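Local coordinates for protein SusD homolog (Bacteroides thetaiotaomicron, PDB 3EHM) that probably binds mucin O-glycans at the cell surface as a SusD-like outer membrane lipoprotein, serving glycan utilization by this gut symbiont, at residues F29-Q34 with M186-I192; Q33-I39 with P338-F342. All blocks are in the same frame, centred on the assembly; numbering follows the deposited sequence.

Interaction 1 (F29-Q34 with M186-I192)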
# COMPACT_ATOMS: atom_id res chain seq x y z
N PHE A 29 -18.28 -12.38 -6.34
CA PHE A 29 -17.98 -11.01 -5.94
C PHE A 29 -17.38 -10.93 -4.54
O PHE A 29 -16.47 -10.14 -4.29
CB PHE A 29 -19.25 -10.16 -6.02
CG PHE A 29 -19.03 -8.70 -5.71
CD1 PHE A 29 -17.99 -8.00 -6.32
CD2 PHE A 29 -19.86 -8.03 -4.82
CE1 PHE A 29 -17.78 -6.65 -6.04
CE2 PHE A 29 -19.66 -6.69 -4.53
CZ PHE A 29 -18.62 -5.99 -5.14
N MSE A 30 -17.87 -11.76 -3.62
CA MSE A 30 -17.32 -11.73 -2.27
C MSE A 30 -15.90 -12.29 -2.25
O MSE A 30 -15.07 -11.85 -1.47
CB MSE A 30 -18.23 -12.50 -1.30
CG MSE A 30 -19.56 -11.79 -1.05
SE MSE A 30 -20.45 -12.37 0.56
CE MSE A 30 -20.91 -14.16 -0.02
N ASN A 31 -15.63 -13.26 -3.13
CA ASN A 31 -14.30 -13.84 -3.22
C ASN A 31 -13.36 -12.74 -3.69
O ASN A 31 -12.27 -12.56 -3.15
CB ASN A 31 -14.29 -15.00 -4.23
CG ASN A 31 -12.92 -15.65 -4.37
OD1 ASN A 31 -12.72 -16.54 -5.21
ND2 ASN A 31 -11.97 -15.22 -3.55
N MSE A 32 -13.81 -11.98 -4.69
CA MSE A 32 -13.01 -10.88 -5.23
C MSE A 32 -12.62 -9.87 -4.15
O MSE A 32 -11.46 -9.48 -4.03
CB MSE A 32 -13.77 -10.13 -6.33
CG MSE A 32 -13.83 -10.83 -7.67
SE MSE A 32 -14.56 -9.65 -9.03
CE MSE A 32 -13.07 -8.41 -9.16
N GLN A 33 -13.61 -9.45 -3.36
CA GLN A 33 -13.38 -8.48 -2.31
C GLN A 33 -12.36 -8.94 -1.27
O GLN A 33 -11.56 -8.14 -0.77
CB GLN A 33 -14.70 -8.14 -1.62
CG GLN A 33 -15.71 -7.51 -2.57
CD GLN A 33 -17.07 -7.34 -1.94
OE1 GLN A 33 -17.30 -6.41 -1.17
NE2 GLN A 33 -17.98 -8.26 -2.26
N GLN A 34 -12.38 -10.22 -0.94
CA GLN A 34 -11.45 -10.76 0.04
C GLN A 34 -10.05 -10.92 -0.54
O GLN A 34 -9.10 -11.16 0.20
CB GLN A 34 -11.94 -12.11 0.55
CG GLN A 34 -13.30 -12.05 1.22
CD GLN A 34 -13.83 -13.42 1.51
OE1 GLN A 34 -13.31 -14.13 2.38
NE2 GLN A 34 -14.87 -13.83 0.79
N MSE A 186 -26.45 -5.31 -5.47
CA MSE A 186 -25.79 -6.39 -4.73
C MSE A 186 -25.51 -6.09 -3.27
O MSE A 186 -24.47 -6.49 -2.74
CB MSE A 186 -24.48 -6.77 -5.40
CG MSE A 186 -24.60 -7.68 -6.61
SE MSE A 186 -22.85 -8.33 -7.06
CE MSE A 186 -22.00 -6.63 -7.45
N ALA A 187 -26.42 -5.40 -2.59
CA ALA A 187 -26.22 -5.06 -1.19
C ALA A 187 -25.83 -6.25 -0.32
O ALA A 187 -24.93 -6.15 0.51
CB ALA A 187 -27.48 -4.40 -0.63
N GLN A 188 -26.52 -7.37 -0.50
CA GLN A 188 -26.26 -8.56 0.30
C GLN A 188 -24.83 -9.10 0.18
O GLN A 188 -24.32 -9.70 1.11
CB GLN A 188 -27.24 -9.68 -0.08
CG GLN A 188 -26.97 -11.00 0.64
CD GLN A 188 -28.00 -12.08 0.31
OE1 GLN A 188 -27.91 -13.20 0.81
NE2 GLN A 188 -28.97 -11.74 -0.52
N TYR A 189 -24.20 -8.87 -0.97
CA TYR A 189 -22.84 -9.37 -1.18
C TYR A 189 -21.77 -8.28 -1.20
O TYR A 189 -20.60 -8.57 -1.45
CB TYR A 189 -22.79 -10.14 -2.50
CG TYR A 189 -23.86 -11.20 -2.62
CD1 TYR A 189 -24.99 -11.00 -3.41
CD2 TYR A 189 -23.75 -12.41 -1.93
CE1 TYR A 189 -25.98 -11.97 -3.52
CE2 TYR A 189 -24.74 -13.39 -2.03
CZ TYR A 189 -25.84 -13.16 -2.83
OH TYR A 189 -26.82 -14.13 -2.94
N ASP A 190 -22.18 -7.04 -0.95
CA ASP A 190 -21.27 -5.90 -0.95
C ASP A 190 -20.68 -5.69 0.44
O ASP A 190 -21.30 -5.06 1.30
CB ASP A 190 -22.01 -4.64 -1.38
CG ASP A 190 -21.09 -3.43 -1.49
OD1 ASP A 190 -19.92 -3.52 -1.05
OD2 ASP A 190 -21.55 -2.39 -2.01
N LEU A 191 -19.48 -6.21 0.66
CA LEU A 191 -18.82 -6.09 1.95
C LEU A 191 -18.21 -4.71 2.19
O LEU A 191 -17.75 -4.42 3.29
CB LEU A 191 -17.73 -7.15 2.08
CG LEU A 191 -18.12 -8.59 1.72
CD1 LEU A 191 -16.92 -9.52 1.88
CD2 LEU A 191 -19.27 -9.04 2.62
N ILE A 192 -18.20 -3.87 1.16
CA ILE A 192 -17.61 -2.54 1.30
C ILE A 192 -18.60 -1.41 1.54
O ILE A 192 -18.47 -0.66 2.50
CB ILE A 192 -16.78 -2.16 0.04
CG1 ILE A 192 -15.87 -3.31 -0.38
CG2 ILE A 192 -15.97 -0.89 0.33
CD1 ILE A 192 -14.84 -3.71 0.66

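Interaction 2 (Q33-I39 with P338-F342)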
# COMPACT_ATOMS: atom_id res chain seq x y z
N GLN A 33 -13.61 -9.45 -3.36
CA GLN A 33 -13.38 -8.48 -2.31
C GLN A 33 -12.36 -8.94 -1.27
O GLN A 33 -11.56 -8.14 -0.77
CB GLN A 33 -14.70 -8.14 -1.62
CG GLN A 33 -15.71 -7.51 -2.57
CD GLN A 33 -17.07 -7.34 -1.94
OE1 GLN A 33 -17.30 -6.41 -1.17
NE2 GLN A 33 -17.98 -8.26 -2.26
N GLN A 34 -12.38 -10.22 -0.94
CA GLN A 34 -11.45 -10.76 0.04
C GLN A 34 -10.05 -10.92 -0.54
O GLN A 34 -9.10 -11.16 0.20
CB GLN A 34 -11.94 -12.11 0.55
CG GLN A 34 -13.30 -12.05 1.22
CD GLN A 34 -13.83 -13.42 1.51
OE1 GLN A 34 -13.31 -14.13 2.38
NE2 GLN A 34 -14.87 -13.83 0.79
N ARG A 35 -9.93 -10.80 -1.86
CA ARG A 35 -8.64 -10.96 -2.54
C ARG A 35 -7.85 -9.67 -2.79
O ARG A 35 -6.63 -9.72 -2.94
CB ARG A 35 -8.85 -11.66 -3.89
CG ARG A 35 -9.37 -13.08 -3.78
CD ARG A 35 -8.36 -13.99 -3.12
NE ARG A 35 -8.84 -15.37 -3.11
CZ ARG A 35 -8.10 -16.41 -2.75
NH1 ARG A 35 -6.84 -16.23 -2.38
NH2 ARG A 35 -8.62 -17.63 -2.77
N VAL A 36 -8.54 -8.53 -2.87
CA VAL A 36 -7.85 -7.26 -3.11
C VAL A 36 -6.64 -7.16 -2.19
O VAL A 36 -5.52 -6.91 -2.64
CB VAL A 36 -8.81 -6.08 -2.88
CG1 VAL A 36 -8.07 -4.76 -3.09
CG2 VAL A 36 -9.99 -6.19 -3.83
N ILE A 37 -6.89 -7.36 -0.90
CA ILE A 37 -5.85 -7.38 0.12
C ILE A 37 -6.29 -8.64 0.88
O ILE A 37 -7.35 -8.65 1.51
CB ILE A 37 -5.91 -6.16 1.05
CG1 ILE A 37 -5.66 -4.88 0.24
CG2 ILE A 37 -4.86 -6.29 2.14
CD1 ILE A 37 -5.61 -3.62 1.09
N PRO A 38 -5.47 -9.70 0.83
CA PRO A 38 -5.72 -11.00 1.46
C PRO A 38 -6.33 -11.03 2.85
O PRO A 38 -5.74 -10.55 3.81
CB PRO A 38 -4.34 -11.67 1.46
CG PRO A 38 -3.65 -11.04 0.31
CD PRO A 38 -4.06 -9.60 0.42
N ILE A 39 -7.53 -11.61 2.93
CA ILE A 39 -8.25 -11.77 4.19
C ILE A 39 -9.30 -12.84 3.95
O ILE A 39 -9.78 -13.01 2.83
CB ILE A 39 -8.92 -10.46 4.64
CG1 ILE A 39 -9.48 -10.64 6.06
CG2 ILE A 39 -10.04 -10.09 3.67
CD1 ILE A 39 -9.90 -9.34 6.72
N PRO A 338 -10.52 -4.15 10.55
CA PRO A 338 -10.64 -4.11 9.10
C PRO A 338 -9.30 -3.94 8.39
O PRO A 338 -8.26 -3.77 9.02
CB PRO A 338 -11.54 -2.90 8.87
CG PRO A 338 -11.04 -1.95 9.92
CD PRO A 338 -10.85 -2.84 11.14
N LEU A 339 -9.35 -4.02 7.06
CA LEU A 339 -8.19 -3.79 6.21
C LEU A 339 -8.71 -2.65 5.35
O LEU A 339 -9.87 -2.68 4.93
CB LEU A 339 -7.86 -5.02 5.36
CG LEU A 339 -7.21 -6.17 6.13
CD1 LEU A 339 -6.76 -7.25 5.16
CD2 LEU A 339 -6.01 -5.65 6.91
N TYR A 340 -7.88 -1.65 5.11
CA TYR A 340 -8.30 -0.49 4.35
C TYR A 340 -7.84 -0.43 2.90
O TYR A 340 -6.66 -0.62 2.61
CB TYR A 340 -7.83 0.77 5.07
CG TYR A 340 -8.29 0.85 6.51
CD1 TYR A 340 -9.55 1.35 6.84
CD2 TYR A 340 -7.46 0.43 7.54
CE1 TYR A 340 -9.96 1.44 8.16
CE2 TYR A 340 -7.86 0.50 8.87
CZ TYR A 340 -9.11 1.01 9.17
OH TYR A 340 -9.51 1.11 10.48
N TRP A 341 -8.78 -0.14 2.00
CA TRP A 341 -8.51 -0.02 0.57
C TRP A 341 -8.22 1.45 0.23
O TRP A 341 -7.28 1.76 -0.50
CB TRP A 341 -9.72 -0.46 -0.25
CG TRP A 341 -10.01 -1.93 -0.28
CD1 TRP A 341 -9.39 -2.91 0.45
CD2 TRP A 341 -11.03 -2.57 -1.04
NE1 TRP A 341 -9.97 -4.13 0.18
CE2 TRP A 341 -10.97 -3.95 -0.73
CE3 TRP A 341 -11.98 -2.12 -1.96
CZ2 TRP A 341 -11.84 -4.88 -1.31
CZ3 TRP A 341 -12.85 -3.04 -2.54
CH2 TRP A 341 -12.77 -4.41 -2.21
N PHE A 342 -9.05 2.34 0.76
CA PHE A 342 -8.88 3.77 0.49
C PHE A 342 -9.58 4.58 1.58
O PHE A 342 -10.75 4.35 1.88
CB PHE A 342 -9.48 4.11 -0.88
CG PHE A 342 -8.88 5.34 -1.51
CD1 PHE A 342 -9.03 6.60 -0.92
CD2 PHE A 342 -8.14 5.25 -2.69
CE1 PHE A 342 -8.46 7.73 -1.50
CE2 PHE A 342 -7.56 6.38 -3.27
CZ PHE A 342 -7.72 7.62 -2.67
O HOH W 1 -9.49 -7.07 0.67

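Interaction 1 (F29-Q34 with M186-I192)
The Phe-29 ring is held between unlike partners: the CE methyl of Met-186 makes a CH-pi contact over one face, 3.8 Å from the centroid of the Phe-29 ring, while Gln-33 NE2 lies toward the rim of the opposite face. The flexible, unbranched methionine chain (modelled as selenomethionine) suits this place, bending at chi3 (-61°) to lay CE on the ring. Tyr-189 is met at its edge, where Met-30 CE lies in the ring plane, 3.8 Å from Tyr-189 CD2.

Gln-33 ties helix 23-36 to the loop between helices 160-178 and 197-215 with both ends of its amide. NE2 donates to Tyr-189 O at 2.8 Å, nearly straight (163°) and in the amide plane, and also to Phe-29 O one turn back, which fixes the amide's rotation. OE1 uses an in-plane lone pair to accept from Leu-191 N at 2.9 Å. A leucine here would probably leave Tyr-189 O and Leu-191 N without these mates. Between these residues, Asp-190 OD1 accepts from Ile-192 N in an Asx turn, while Asp-190 OD2 is hydrogen-bonded to Trp-200 NE1.

Helix 116-140 packs on Phe-29 through Ile-124 and Val-128, and strand 246-248 receives Leu-191 and Ile-192.

Interaction 2 (Q33-I39 with P338-F342)
Apolar packing joins Val-36 and Trp-341 most closely. The branched valine meets the flat indole at two points: Val-36 CG1 sits over its face, a CH-pi contact 3.9 Å from the centroid of the five-membered ring of Trp-341 and 17° off the normal, while Val-36 CG2 comes within 3.4 Å of Trp-341 CZ2. With CG1 anti to the backbone N (chi1 178°), both methyls can reach the indole. Ile-37 sends its two branches different ways. Ile-37 CG2 touches Leu-339 CD1 at 3.7 Å, whereas Ile-37 CD1, ending an extended chain, reaches Trp-341 CD1 and Tyr-340 O. Leu-339 CD1 also meets Ile-39, whose side chain runs past it in the opposite direction.

No direct hydrogen bond links the segments; a water bridges them instead. The water lies in the indole plane and accepts from Trp-341 NE1 at 3.0 Å and from Ile-37 N at 3.1 Å, while donating to Gln-33 O at 2.7 Å. It thus satisfies the polar edge of a buried tryptophan where the helix gives way to loop. Gln-33 O also lies at the ring edge, 3.3 Å from Trp-341 CZ2.

Strand 339-342 pairs antiparallel with strand 246-248, a classic beta bulge setting Trp-341 and Phe-342 both against Ala-246; helix 116-140 packs on Val-36 and Trp-341 through Ile-131, and helix 47-57 touches Ile-37 through Leu-52.

In the fold
Both contacts use helix 23-36, sharing Gln-33 and Gln-34, and their centres lie about 11 Å apart. Interaction 1 is partly buried, with its centre about 21 Å from that of the chain; interaction 2 is buried, about 11 Å from it. Their chemistry differs accordingly. The outer site combines methionine-to-ring packing with a side-chain amide bonded directly to the backbone of a loop lacking regular structure, whereas the inner one relies on branched aliphatic and indole packing with a bridging water. The two meet where Ile-192 CD1 touches Trp-341 CH2 at 3.6 Å. Helix 116-140 and strand 246-248 border both, while helix 23-36 ties together parts far apart in the sequence.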